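Local coordinates for protein (tenascin) (Gallus gallus, PDB 1QR4) that serves in the extracellular matrix as an adhesion protein, with a two-domain fibronectin type III segment that probably binds heparin and contactin, at residues L25-R29 / I53-T58; G157-N163 / I176-T182. All coordinates share one frame; numbering follows the deposited sequence.

Contact 1. Residues L25-R29 / I53-T58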
loop_
_atom_site.group_PDB
_atom_site.type_symbol
_atom_site.label_atom_id
_atom_site.label_comp_id
_atom_site.label_asym_id
_atom_site.label_seq_id
_atom_site.Cartn_x
_atom_site.Cartn_y
_atom_site.Cartn_z
ATOM N N LEU A 25 10.598 5.567 7.514
ATOM C CA LEU A 25 11.992 5.919 7.304
ATOM C C LEU A 25 12.873 5.734 8.534
ATOM O O LEU A 25 12.469 6.033 9.669
ATOM C CB LEU A 25 12.091 7.369 6.840
ATOM C CG LEU A 25 11.271 7.754 5.610
ATOM C CD1 LEU A 25 11.267 9.261 5.461
ATOM C CD2 LEU A 25 11.829 7.083 4.380
ATOM N N ARG A 26 14.104 5.286 8.284
ATOM C CA ARG A 26 15.079 5.076 9.342
ATOM C C ARG A 26 16.481 5.397 8.824
ATOM O O ARG A 26 16.804 5.110 7.677
ATOM C CB ARG A 26 14.993 3.648 9.858
ATOM C CG ARG A 26 15.711 3.432 11.148
ATOM C CD ARG A 26 15.269 2.139 11.784
ATOM N NE ARG A 26 16.138 1.799 12.900
ATOM C CZ ARG A 26 17.014 0.804 12.880
ATOM N NH1 ARG A 26 17.132 0.039 11.795
ATOM N NH2 ARG A 26 17.794 0.597 13.935
ATOM N N TRP A 27 17.297 6.005 9.683
ATOM C CA TRP A 27 18.653 6.404 9.319
ATOM C C TRP A 27 19.558 6.587 10.521
ATOM O O TRP A 27 19.115 6.540 11.670
ATOM C CB TRP A 27 18.613 7.736 8.592
ATOM C CG TRP A 27 18.130 8.821 9.471
ATOM C CD1 TRP A 27 18.880 9.604 10.289
ATOM C CD2 TRP A 27 16.776 9.231 9.653
ATOM N NE1 TRP A 27 18.079 10.478 10.978
ATOM C CE2 TRP A 27 16.779 10.269 10.610
ATOM C CE3 TRP A 27 15.554 8.816 9.105
ATOM C CZ2 TRP A 27 15.615 10.899 11.036
ATOM C CZ3 TRP A 27 14.388 9.442 9.531
ATOM C CH2 TRP A 27 14.429 10.474 10.491
ATOM N N ARG A 28 20.829 6.854 10.230
ATOM C CA ARG A 28 21.804 7.088 11.272
ATOM C C ARG A 28 21.990 8.569 11.483
ATOM O O ARG A 28 21.973 9.348 10.532
ATOM C CB ARG A 28 23.143 6.459 10.945
ATOM C CG ARG A 28 23.338 5.126 11.590
ATOM C CD ARG A 28 24.797 4.882 11.822
ATOM N NE ARG A 28 25.053 3.525 12.288
ATOM C CZ ARG A 28 24.688 2.418 11.636
ATOM N NH1 ARG A 28 24.033 2.491 10.475
ATOM N NH2 ARG A 28 25.002 1.229 12.145
ATOM N N ARG A 29 22.153 8.949 12.741
ATOM C CA ARG A 29 22.340 10.338 13.112
ATOM C C ARG A 29 23.758 10.774 12.755
ATOM O O ARG A 29 24.672 9.950 12.732
ATOM C CB ARG A 29 22.131 10.470 14.613
ATOM C CG ARG A 29 22.400 11.836 15.216
ATOM C CD ARG A 29 22.365 11.712 16.740
ATOM N NE ARG A 29 22.603 12.981 17.414
ATOM C CZ ARG A 29 21.763 13.545 18.276
ATOM N NH1 ARG A 29 20.614 12.951 18.587
ATOM N NH2 ARG A 29 22.063 14.725 18.805
ATOM N N ILE A 53 12.548 17.578 10.818
ATOM C CA ILE A 53 12.519 16.514 11.798
ATOM C C ILE A 53 13.470 16.838 12.951
ATOM O O ILE A 53 14.584 17.312 12.734
ATOM C CB ILE A 53 12.851 15.181 11.092
ATOM C CG1 ILE A 53 11.861 14.990 9.927
ATOM C CG2 ILE A 53 12.791 14.002 12.071
ATOM C CD1 ILE A 53 12.141 13.822 9.032
ATOM N N PRO A 54 13.009 16.637 14.201
ATOM C CA PRO A 54 13.749 16.887 15.442
ATOM C C PRO A 54 15.087 16.172 15.462
ATOM O O PRO A 54 15.179 15.035 15.017
ATOM C CB PRO A 54 12.838 16.278 16.502
ATOM C CG PRO A 54 11.490 16.397 15.915
ATOM C CD PRO A 54 11.713 16.002 14.496
ATOM N N VAL A 55 16.099 16.809 16.040
ATOM C CA VAL A 55 17.426 16.212 16.125
ATOM C C VAL A 55 17.453 14.863 16.835
ATOM O O VAL A 55 18.363 14.063 16.629
ATOM C CB VAL A 55 18.406 17.137 16.844
ATOM C CG1 VAL A 55 18.878 18.193 15.904
ATOM C CG2 VAL A 55 17.738 17.780 18.026
ATOM N N ASP A 56 16.443 14.599 17.650
ATOM C CA ASP A 56 16.375 13.357 18.407
ATOM C C ASP A 56 15.739 12.162 17.696
ATOM O O ASP A 56 15.559 11.103 18.300
ATOM C CB ASP A 56 15.669 13.616 19.740
ATOM C CG ASP A 56 14.380 14.430 19.578
ATOM O OD1 ASP A 56 14.489 15.681 19.538
ATOM O OD2 ASP A 56 13.272 13.829 19.483
ATOM N N SER A 57 15.413 12.309 16.416
ATOM C CA SER A 57 14.802 11.206 15.679
ATOM C C SER A 57 15.756 10.484 14.724
ATOM O O SER A 57 16.645 11.096 14.125
ATOM C CB SER A 57 13.584 11.690 14.874
ATOM O OG SER A 57 12.778 12.575 15.629
ATOM N N THR A 58 15.570 9.172 14.608
ATOM C CA THR A 58 16.344 8.367 13.679
ATOM C C THR A 58 15.335 7.509 12.922
ATOM O O THR A 58 15.690 6.630 12.135
ATOM C CB THR A 58 17.374 7.491 14.386
ATOM O OG1 THR A 58 16.725 6.650 15.339
ATOM C CG2 THR A 58 18.406 8.358 15.078
HETATM O O HOH W 1 15.403 4.166 14.648
#
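Thr-58 lies against Trp-27 in two ways, through its backbone carbonyl and through its alpha carbon. Its O accepts the backbone N-H of Trp-27 at 3.0 Å from N to O; the bond is fairly straight, 160° at the hydrogen, and the donor is tilted out of the carbonyl plane. The carbonyl carbon C of Thr-58 sits 3.7 Å above the indole plane, over the centre of the ring. Its CA forms a CH-pi contact with the five-membered ring on that face. The indole is turned there by its first torsion, with CG held between the backbone N and the carbonyl carbon (chi1 65°). At the ring edge, CH2 of Trp-27 meets CG2 of Ile-53 at 4.2 Å, so the residue that opens 53-58 and the residue that ends it both pack on the same indole.

Two arginines border this centre. A water joins NE of Arg-26 to OG1 of Thr-58, lying in the plane of the guanidinium, at its edge. Arg-29 runs fully extended along the loop and brings NH1 within 3.2 Å of Val-55 O, but its N-H is poorly aimed for a hydrogen bond. The loop itself is folded by a type I turn from Pro-54 to Ser-57, closed by Ser-57 N to Pro-54 O at 3.1 Å.

Trp-27 is the core tryptophan characteristic of the second strand of fibronectin type III domains. Strand 22-28 shares a sheet with 11-16 and 59-63; the indole reaches across the sandwich to Tyr-37 (edge-to-face) and Leu-75 of strands 36-42 and 70-78, with Phe-60 of strand 59-63 beside it.

Contact 2. Residues G157-N163 / I176-T182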
loop_
_atom_site.group_PDB
_atom_site.type_symbol
_atom_site.label_atom_id
_atom_site.label_comp_id
_atom_site.label_asym_id
_atom_site.label_seq_id
_atom_site.Cartn_x
_atom_site.Cartn_y
_atom_site.Cartn_z
ATOM N N GLY A 157 -26.002 -23.148 1.751
ATOM C CA GLY A 157 -25.883 -22.950 3.181
ATOM C C GLY A 157 -24.507 -23.164 3.776
ATOM O O GLY A 157 -24.184 -24.244 4.281
ATOM N N VAL A 158 -23.678 -22.136 3.677
ATOM C CA VAL A 158 -22.334 -22.159 4.228
ATOM C C VAL A 158 -21.760 -20.771 4.065
ATOM O O VAL A 158 -22.007 -20.106 3.062
ATOM C CB VAL A 158 -21.429 -23.238 3.566
ATOM C CG1 VAL A 158 -21.685 -23.309 2.094
ATOM C CG2 VAL A 158 -19.951 -22.938 3.813
ATOM N N ASP A 159 -21.107 -20.294 5.122
ATOM C CA ASP A 159 -20.485 -18.976 5.118
ATOM C C ASP A 159 -19.118 -19.044 4.452
ATOM O O ASP A 159 -18.276 -19.883 4.807
ATOM C CB ASP A 159 -20.368 -18.431 6.538
ATOM C CG ASP A 159 -21.641 -17.751 7.017
ATOM O OD1 ASP A 159 -22.357 -17.137 6.189
ATOM O OD2 ASP A 159 -21.913 -17.815 8.233
ATOM N N TYR A 160 -18.910 -18.149 3.489
ATOM C CA TYR A 160 -17.678 -18.090 2.718
ATOM C C TYR A 160 -16.834 -16.856 2.984
ATOM O O TYR A 160 -17.332 -15.734 2.879
ATOM C CB TYR A 160 -18.024 -18.131 1.227
ATOM C CG TYR A 160 -18.268 -19.518 0.671
ATOM C CD1 TYR A 160 -17.206 -20.408 0.496
ATOM C CD2 TYR A 160 -19.545 -19.929 0.271
ATOM C CE1 TYR A 160 -17.400 -21.674 -0.071
ATOM C CE2 TYR A 160 -19.752 -21.195 -0.300
ATOM C CZ TYR A 160 -18.669 -22.062 -0.472
ATOM O OH TYR A 160 -18.817 -23.297 -1.074
ATOM N N ASN A 161 -15.561 -17.056 3.324
ATOM C CA ASN A 161 -14.637 -15.934 3.545
ATOM C C ASN A 161 -14.167 -15.510 2.151
ATOM O O ASN A 161 -13.595 -16.318 1.431
ATOM C CB ASN A 161 -13.441 -16.391 4.372
ATOM C CG ASN A 161 -13.400 -15.752 5.758
ATOM O OD1 ASN A 161 -13.826 -14.611 5.953
ATOM N ND2 ASN A 161 -12.848 -16.483 6.724
ATOM N N VAL A 162 -14.440 -14.268 1.761
ATOM C CA VAL A 162 -14.072 -13.790 0.433
ATOM C C VAL A 162 -13.165 -12.594 0.461
ATOM O O VAL A 162 -13.584 -11.504 0.821
ATOM C CB VAL A 162 -15.310 -13.405 -0.408
ATOM C CG1 VAL A 162 -14.890 -12.769 -1.737
ATOM C CG2 VAL A 162 -16.166 -14.632 -0.660
ATOM N N ASN A 163 -11.955 -12.805 -0.047
ATOM C CA ASN A 163 -10.912 -11.792 -0.115
ATOM C C ASN A 163 -10.694 -11.335 -1.547
ATOM O O ASN A 163 -10.785 -12.122 -2.489
ATOM C CB ASN A 163 -9.607 -12.374 0.408
ATOM C CG ASN A 163 -9.768 -13.050 1.762
ATOM O OD1 ASN A 163 -9.719 -14.277 1.868
ATOM N ND2 ASN A 163 -9.940 -12.251 2.809
ATOM N N ILE A 176 -9.234 -7.052 1.073
ATOM C CA ILE A 176 -10.427 -6.622 1.801
ATOM C C ILE A 176 -11.245 -7.900 1.792
ATOM O O ILE A 176 -11.080 -8.735 0.900
ATOM C CB ILE A 176 -11.235 -5.561 1.052
ATOM C CG1 ILE A 176 -11.552 -6.050 -0.355
ATOM C CG2 ILE A 176 -10.495 -4.256 1.024
ATOM C CD1 ILE A 176 -12.435 -5.122 -1.113
ATOM N N SER A 177 -12.095 -8.097 2.784
ATOM C CA SER A 177 -12.886 -9.302 2.752
ATOM C C SER A 177 -14.286 -9.124 3.276
ATOM O O SER A 177 -14.627 -8.101 3.856
ATOM C CB SER A 177 -12.177 -10.435 3.478
ATOM O OG SER A 177 -12.123 -10.187 4.865
ATOM N N GLY A 178 -15.104 -10.131 3.017
ATOM C CA GLY A 178 -16.472 -10.123 3.474
ATOM C C GLY A 178 -16.936 -11.555 3.580
ATOM O O GLY A 178 -16.284 -12.469 3.072
ATOM N N ILE A 179 -18.034 -11.760 4.297
ATOM C CA ILE A 179 -18.605 -13.095 4.454
ATOM C C ILE A 179 -19.697 -13.281 3.410
ATOM O O ILE A 179 -20.522 -12.387 3.195
ATOM C CB ILE A 179 -19.272 -13.291 5.831
ATOM C CG1 ILE A 179 -18.274 -13.051 6.978
ATOM C CG2 ILE A 179 -19.885 -14.689 5.893
ATOM C CD1 ILE A 179 -17.507 -14.290 7.434
ATOM N N LEU A 180 -19.675 -14.423 2.738
ATOM C CA LEU A 180 -20.693 -14.726 1.750
ATOM C C LEU A 180 -21.515 -15.903 2.257
ATOM O O LEU A 180 -20.977 -16.992 2.483
ATOM C CB LEU A 180 -20.080 -15.089 0.407
ATOM C CG LEU A 180 -21.160 -15.480 -0.606
ATOM C CD1 LEU A 180 -22.063 -14.281 -0.885
ATOM C CD2 LEU A 180 -20.520 -15.999 -1.877
ATOM N N LYS A 181 -22.814 -15.663 2.430
ATOM C CA LYS A 181 -23.769 -16.656 2.905
ATOM C C LYS A 181 -24.582 -17.196 1.739
ATOM O O LYS A 181 -25.405 -16.478 1.164
ATOM C CB LYS A 181 -24.707 -16.029 3.942
ATOM C CG LYS A 181 -24.824 -14.497 3.903
ATOM C CD LYS A 181 -25.461 -13.956 2.623
ATOM C CE LYS A 181 -25.390 -12.424 2.578
ATOM N NZ LYS A 181 -23.994 -11.888 2.599
ATOM N N THR A 182 -24.350 -18.465 1.404
ATOM C CA THR A 182 -25.039 -19.138 0.294
ATOM C C THR A 182 -26.548 -19.324 0.487
ATOM O O THR A 182 -26.952 -20.082 1.402
ATOM C CB THR A 182 -24.399 -20.526 -0.024
ATOM O OG1 THR A 182 -23.985 -21.172 1.189
ATOM C CG2 THR A 182 -23.210 -20.371 -0.953
#
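Leu-180 O takes the backbone N-H of Tyr-160 at 2.6 Å from N to O, and CA of Asp-159 approaches the same oxygen to 3.3 Å. Leu-180 N answers with a bond to Tyr-160 O, 2.7 Å long and placed on a lone pair in the carbonyl plane. Val-162 and Gly-178 repeat this reciprocal pattern two residues along: Val-162 N points at Gly-178 O almost in line with the C=O bond. This is the regular antiparallel pairing of the hairpin made by strands 159-168 and 171-181.

Side chains alternate between two faces. On one, Tyr-160 CB meets Leu-180 CB at 3.8 Å, and CG2 of Val-162 reaches the same CB. The phenol, with CG anti to its own carbonyl carbon (chi1 -82°), takes CG2 of Thr-182 at its edge, in plane, at 3.6 Å from CE2. Tyr-160, Val-162 and Leu-180 are buried, on Pro-131, Tyr-129 and Phe-103 respectively.

Asp-159, Asn-161 and Asn-163 line the other face with Lys-181, Ile-179 and Ser-177. OD1 of Asp-159 rests on CB of Lys-181 at 3.4 Å and also touches CG2 of Ile-179. The lysine chain, bent at chi2 and chi4, carries NZ to 6.6 Å from that carboxylate oxygen.

At the Gly-157/Thr-182 end, Gly-157 N donates to Thr-182 O at 3.2 Å from above the carbonyl plane, but the bond is bent and its donor poorly ordered. Thr-182 N makes a weak bond to Val-158 O. Tyr-160 OH bonds to Val-155 N, while Thr-182 OG1 has both Val-155 O and Val-158 O within reach of its one proton.

Backbone bonds therefore set the register and apolar packing gives the hairpin its inner side, while Asp-159 and Lys-181 on the exposed face form no salt bridge with each other.

Overall arrangement
Contacts 1 and 2 sit in different fibronectin type III domains, on opposite sides of the chain's centre, with nearest atoms about 24 Å apart. They share no element. Both are partly buried: contact 1 buries Leu-25, Trp-27 and Ile-53 and exposes arginines, while contact 2 buries one face of its strands and exposes the other, Ile-179 included. Contact 1 lays a loop over an aromatic side chain, with a single backbone bond across it and a water at its margin. Contact 2 pairs neighbouring strands through a ladder of backbone bonds, one of them, 171-181, an edge strand of its sheet within this chain. The first relies on the face of one indole, the second on repeated main-chain pairing and alternating faces.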